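Local coordinates for protein CT_858 (Chlamydia trachomatis, PDB 3DOR) that acts as a secreted chlamydial protease (CPAF), probably a serine-type endopeptidase, at residues D380-L385 / Y414-G419; E386-N391 / V407-A412. One frame throughout, in Å; residues are numbered along the deposited sequence.

Overall arrangement
Contacts 1 and 2 share one element, helix 409-428, which contact 2 meets at its N-terminus and contact 1 further along. Their centres lie about 10 Å apart, and about 29 and 32 Å from the centre of the chain, within the range assigned to peptidase family S41. Along the chain, helix 372-384 comes first, then the loop 386-391, helix 391-398, two short strands and helix 409-428. Contact 1 thus brackets contact 2 in sequence. They also touch directly: Leu385 CD1 packs 3.4 Å from Ala412 O. Together they join helix 372-384 and the loop leading into helix 391-398 to helix 409-428, far from the centre of the chain.

Contact 1 (D380-L385 / Y414-G419); sequences DWLTLL and YLKSFG. With SO4 (sulfate ion), chain P.
Trp381 and Leu415 meet as a flat ring and a branched tip. Leu415 CD2 sits over one face of the six-membered ring, 3.9 Å from its centroid and only 5° off the ring normal, a well-centred CH-pi contact. The other branch leans to the rim, where Leu415 CD1 lies 3.7 Å from Trp381 CZ3. At the pyrrole end, Trp381 CD1 approaches Phe418 CD2 to 3.9 Å; the two ring planes are 86° apart but the approach is oblique. Leu385 comes in at Leu415, its CD1 3.5 Å from Leu415 CB, tighter than usual for two carbons. The scaffold is a helix pair of roughly antiparallel sense: the segments of helices 372-384 and 409-428 run at 140° to each other with axes 8.4 Å apart at closest approach, and Leu398 of helix 391-398 touches both Trp381 and Leu415. Lys416 seals another part of the seam with its aliphatic stem. Its CG, beside the backbone N, lies 3.9 Å from Leu382 CD2; the bend at chi2 lays CD 3.5 Å from Leu385 CB, and the next, at chi3, turns the end of the chain, where NZ forms a salt bridge with Glu413. Leu382 also reaches the main chain of Gly419. Ser417 OG donates a hydrogen bond to O2 of a sulfate ion, probably from the crystallisation liquor, at 3.0 Å.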
# COMPACT_ATOMS: atom_id res chain seq x y z
N ASP B 380 9.71 16.53 -2.71
CA ASP B 380 10.46 15.49 -3.40
C ASP B 380 10.62 15.77 -4.90
O ASP B 380 11.71 15.59 -5.45
CB ASP B 380 9.81 14.13 -3.17
CG ASP B 380 9.86 13.71 -1.71
OD1 ASP B 380 10.71 14.26 -0.98
OD2 ASP B 380 9.07 12.84 -1.29
N TRP B 381 9.55 16.21 -5.56
CA TRP B 381 9.67 16.53 -6.98
C TRP B 381 10.78 17.56 -7.16
O TRP B 381 11.61 17.47 -8.07
CB TRP B 381 8.37 17.12 -7.52
CG TRP B 381 7.30 16.11 -7.86
CD1 TRP B 381 6.05 16.02 -7.32
CD2 TRP B 381 7.40 15.05 -8.82
NE1 TRP B 381 5.36 14.97 -7.89
CE2 TRP B 381 6.17 14.36 -8.82
CE3 TRP B 381 8.41 14.62 -9.69
CZ2 TRP B 381 5.92 13.26 -9.64
CZ3 TRP B 381 8.17 13.53 -10.52
CH2 TRP B 381 6.93 12.86 -10.49
N LEU B 382 10.80 18.56 -6.28
CA LEU B 382 11.80 19.62 -6.37
C LEU B 382 13.22 19.13 -6.11
O LEU B 382 14.13 19.51 -6.83
CB LEU B 382 11.43 20.77 -5.43
CG LEU B 382 10.26 21.64 -5.92
CD1 LEU B 382 9.75 22.53 -4.80
CD2 LEU B 382 10.71 22.49 -7.11
N THR B 383 13.43 18.29 -5.10
CA THR B 383 14.78 17.81 -4.85
C THR B 383 15.19 16.90 -6.00
O THR B 383 16.33 16.93 -6.46
CB THR B 383 14.90 17.05 -3.51
OG1 THR B 383 14.20 15.80 -3.60
CG2 THR B 383 14.31 17.86 -2.38
N LEU B 384 14.24 16.10 -6.49
CA LEU B 384 14.51 15.18 -7.59
C LEU B 384 15.00 15.89 -8.86
O LEU B 384 15.90 15.42 -9.54
CB LEU B 384 13.23 14.39 -7.91
CG LEU B 384 13.31 13.11 -8.75
CD1 LEU B 384 11.90 12.62 -9.01
CD2 LEU B 384 14.01 13.36 -10.07
N LEU B 385 14.39 17.03 -9.17
CA LEU B 385 14.74 17.77 -10.38
C LEU B 385 15.58 18.99 -10.11
O LEU B 385 15.77 19.83 -11.00
CB LEU B 385 13.46 18.18 -11.10
CG LEU B 385 12.47 17.03 -11.35
CD1 LEU B 385 11.15 17.58 -11.87
CD2 LEU B 385 13.11 16.04 -12.33
N TYR B 414 7.52 21.48 -15.67
CA TYR B 414 6.13 21.40 -15.23
C TYR B 414 6.09 20.80 -13.83
O TYR B 414 5.38 21.30 -12.95
CB TYR B 414 5.30 20.51 -16.16
CG TYR B 414 4.76 21.19 -17.40
CD1 TYR B 414 4.51 20.44 -18.55
CD2 TYR B 414 4.44 22.55 -17.41
CE1 TYR B 414 3.97 21.03 -19.69
CE2 TYR B 414 3.90 23.15 -18.54
CZ TYR B 414 3.66 22.38 -19.68
OH TYR B 414 3.11 22.93 -20.82
N LEU B 415 6.85 19.73 -13.63
CA LEU B 415 6.89 19.05 -12.34
C LEU B 415 7.41 19.96 -11.23
O LEU B 415 6.90 19.93 -10.10
CB LEU B 415 7.74 17.78 -12.45
CG LEU B 415 7.13 16.68 -13.33
CD1 LEU B 415 8.16 15.59 -13.60
CD2 LEU B 415 5.91 16.10 -12.65
N LYS B 416 8.40 20.78 -11.54
CA LYS B 416 8.93 21.72 -10.55
C LYS B 416 7.90 22.80 -10.25
O LYS B 416 7.73 23.21 -9.10
CB LYS B 416 10.23 22.34 -11.04
CG LYS B 416 11.40 21.40 -10.83
CD LYS B 416 12.42 21.46 -11.95
CE LYS B 416 13.23 22.73 -11.94
NZ LYS B 416 14.41 22.55 -12.85
N SER B 417 7.19 23.24 -11.28
CA SER B 417 6.16 24.25 -11.11
C SER B 417 5.06 23.67 -10.20
O SER B 417 4.52 24.36 -9.34
CB SER B 417 5.58 24.64 -12.47
OG SER B 417 4.46 25.49 -12.31
N PHE B 418 4.75 22.40 -10.39
CA PHE B 418 3.74 21.74 -9.57
C PHE B 418 4.14 21.80 -8.10
O PHE B 418 3.33 22.15 -7.24
CB PHE B 418 3.61 20.27 -9.99
CG PHE B 418 2.71 19.46 -9.09
CD1 PHE B 418 1.33 19.48 -9.26
CD2 PHE B 418 3.24 18.69 -8.06
CE1 PHE B 418 0.49 18.75 -8.43
CE2 PHE B 418 2.41 17.96 -7.22
CZ PHE B 418 1.02 17.99 -7.41
N GLY B 419 5.38 21.43 -7.80
CA GLY B 419 5.86 21.45 -6.43
C GLY B 419 5.72 22.83 -5.81
O GLY B 419 5.20 22.97 -4.70
S SO4 P . 5.40 28.71 -10.83
O1 SO4 P . 3.92 28.42 -10.93
O2 SO4 P . 6.12 27.93 -11.89
O3 SO4 P . 5.68 30.17 -11.07
O4 SO4 P . 5.83 28.35 -9.45

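Contact 2 (E386-N391 / V407-A412); sequences ENVDTN and VDLQVA
Leu409 lays its isobutyl group mainly against the main chain of Asp389 and Thr390. This is packing at a helix N-terminus: Leu409 is the first residue of helix 409-428, Asp408 holds the N-cap position, and the loop facing them itself leads into helix 391-398, where Thr390 is the N-cap and its OG1 accepts a bond from Glu393 N. The fit is close, with Leu409 CD1 3.1 Å from Asp389 O and Leu409 CG 3.5 Å from Thr390 C; the first torsion, -140°, lies well away from a staggered position, which suggests some strain. Leu409 CD2 lies over the Asp389-Thr390 peptide and also comes within 4.1 Å of Val388 CG1, the two side chains running antiparallel, flank to flank. That same Val388 CG1 rests 3.9 Å from Ala412 CB, so it touches both Leu409 and Ala412, on the first turn.

The polar part is carried by Asn391. The Asp408 carboxylate does not cap the helix; separately, the N-H of the first helical residue is taken up from across the contact, Leu409 N donating to Asn391 OD1 at 3.0 Å, in the carbonyl plane, with a bent N-H...O angle of 138°. Asp408 OD2, an acceptor too, stands alongside with its carboxylate nearly parallel to the amide; the helix start may ease their repulsion. A water donates a hydrogen bond to Asn391 OD1 at 3.2 Å and accepts one from Gln410 N at 3.3 Å.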
# COMPACT_ATOMS: atom_id res chain seq x y z
N GLU B 386 16.09 19.10 -8.89
CA GLU B 386 16.90 20.23 -8.49
C GLU B 386 17.90 20.69 -9.56
O GLU B 386 17.91 21.86 -9.93
CB GLU B 386 17.64 19.89 -7.20
CG GLU B 386 18.21 21.09 -6.47
CD GLU B 386 18.89 20.70 -5.18
OE1 GLU B 386 18.24 20.01 -4.36
OE2 GLU B 386 20.06 21.09 -4.98
N ASN B 387 18.72 19.77 -10.05
CA ASN B 387 19.73 20.14 -11.04
C ASN B 387 19.49 19.70 -12.48
O ASN B 387 20.44 19.37 -13.21
CB ASN B 387 21.10 19.63 -10.58
CG ASN B 387 21.53 20.25 -9.27
OD1 ASN B 387 21.81 19.55 -8.30
ND2 ASN B 387 21.59 21.58 -9.23
N VAL B 388 18.23 19.71 -12.90
CA VAL B 388 17.89 19.33 -14.27
C VAL B 388 17.71 20.60 -15.08
O VAL B 388 16.80 21.39 -14.80
CB VAL B 388 16.60 18.49 -14.31
CG1 VAL B 388 16.13 18.30 -15.74
CG2 VAL B 388 16.84 17.14 -13.66
N ASP B 389 18.58 20.81 -16.06
CA ASP B 389 18.51 22.00 -16.92
C ASP B 389 18.46 21.62 -18.40
O ASP B 389 18.38 22.51 -19.25
CB ASP B 389 19.74 22.90 -16.72
CG ASP B 389 20.27 22.88 -15.31
OD1 ASP B 389 19.48 23.09 -14.37
OD2 ASP B 389 21.50 22.67 -15.14
N THR B 390 18.51 20.33 -18.70
CA THR B 390 18.48 19.89 -20.10
C THR B 390 17.57 18.68 -20.32
O THR B 390 17.13 18.03 -19.37
CB THR B 390 19.89 19.49 -20.58
OG1 THR B 390 20.26 18.26 -19.95
CG2 THR B 390 20.91 20.56 -20.20
N ASN B 391 17.31 18.38 -21.59
CA ASN B 391 16.47 17.25 -21.94
C ASN B 391 17.09 15.94 -21.46
O ASN B 391 16.42 15.12 -20.84
CB ASN B 391 16.24 17.18 -23.45
CG ASN B 391 15.37 18.30 -23.96
OD1 ASN B 391 14.39 18.69 -23.33
ND2 ASN B 391 15.72 18.84 -25.13
N VAL B 407 9.26 12.33 -22.03
CA VAL B 407 9.91 13.21 -21.06
C VAL B 407 10.76 14.27 -21.74
O VAL B 407 11.54 13.99 -22.65
CB VAL B 407 10.77 12.41 -20.04
CG1 VAL B 407 11.65 13.36 -19.22
CG2 VAL B 407 9.85 11.63 -19.10
N ASP B 408 10.59 15.50 -21.27
CA ASP B 408 11.24 16.70 -21.79
C ASP B 408 11.74 17.59 -20.65
O ASP B 408 11.48 17.31 -19.49
CB ASP B 408 10.22 17.52 -22.58
CG ASP B 408 10.62 17.73 -23.99
OD1 ASP B 408 9.86 18.38 -24.74
OD2 ASP B 408 11.72 17.25 -24.35
N LEU B 409 12.43 18.66 -21.01
CA LEU B 409 12.87 19.63 -20.01
C LEU B 409 11.55 20.31 -19.62
O LEU B 409 11.34 20.68 -18.47
CB LEU B 409 13.82 20.66 -20.64
CG LEU B 409 15.05 21.13 -19.85
CD1 LEU B 409 15.45 22.50 -20.37
CD2 LEU B 409 14.78 21.18 -18.35
N GLN B 410 10.67 20.46 -20.61
CA GLN B 410 9.36 21.07 -20.40
C GLN B 410 8.62 20.30 -19.33
O GLN B 410 7.96 20.88 -18.46
CB GLN B 410 8.56 21.06 -21.71
CG GLN B 410 7.12 21.56 -21.57
CD GLN B 410 7.02 22.92 -20.89
OE1 GLN B 410 7.24 23.05 -19.68
NE2 GLN B 410 6.71 23.95 -21.68
N VAL B 411 8.73 18.98 -19.39
CA VAL B 411 8.09 18.11 -18.42
C VAL B 411 8.71 18.33 -17.05
O VAL B 411 8.00 18.47 -16.05
CB VAL B 411 8.21 16.63 -18.85
CG1 VAL B 411 7.79 15.71 -17.72
CG2 VAL B 411 7.32 16.39 -20.08
N ALA B 412 10.04 18.38 -17.00
CA ALA B 412 10.74 18.60 -15.73
C ALA B 412 10.31 19.95 -15.15
O ALA B 412 10.04 20.05 -13.96
CB ALA B 412 12.26 18.58 -15.95
O HOH W 1 11.85 20.56 -23.65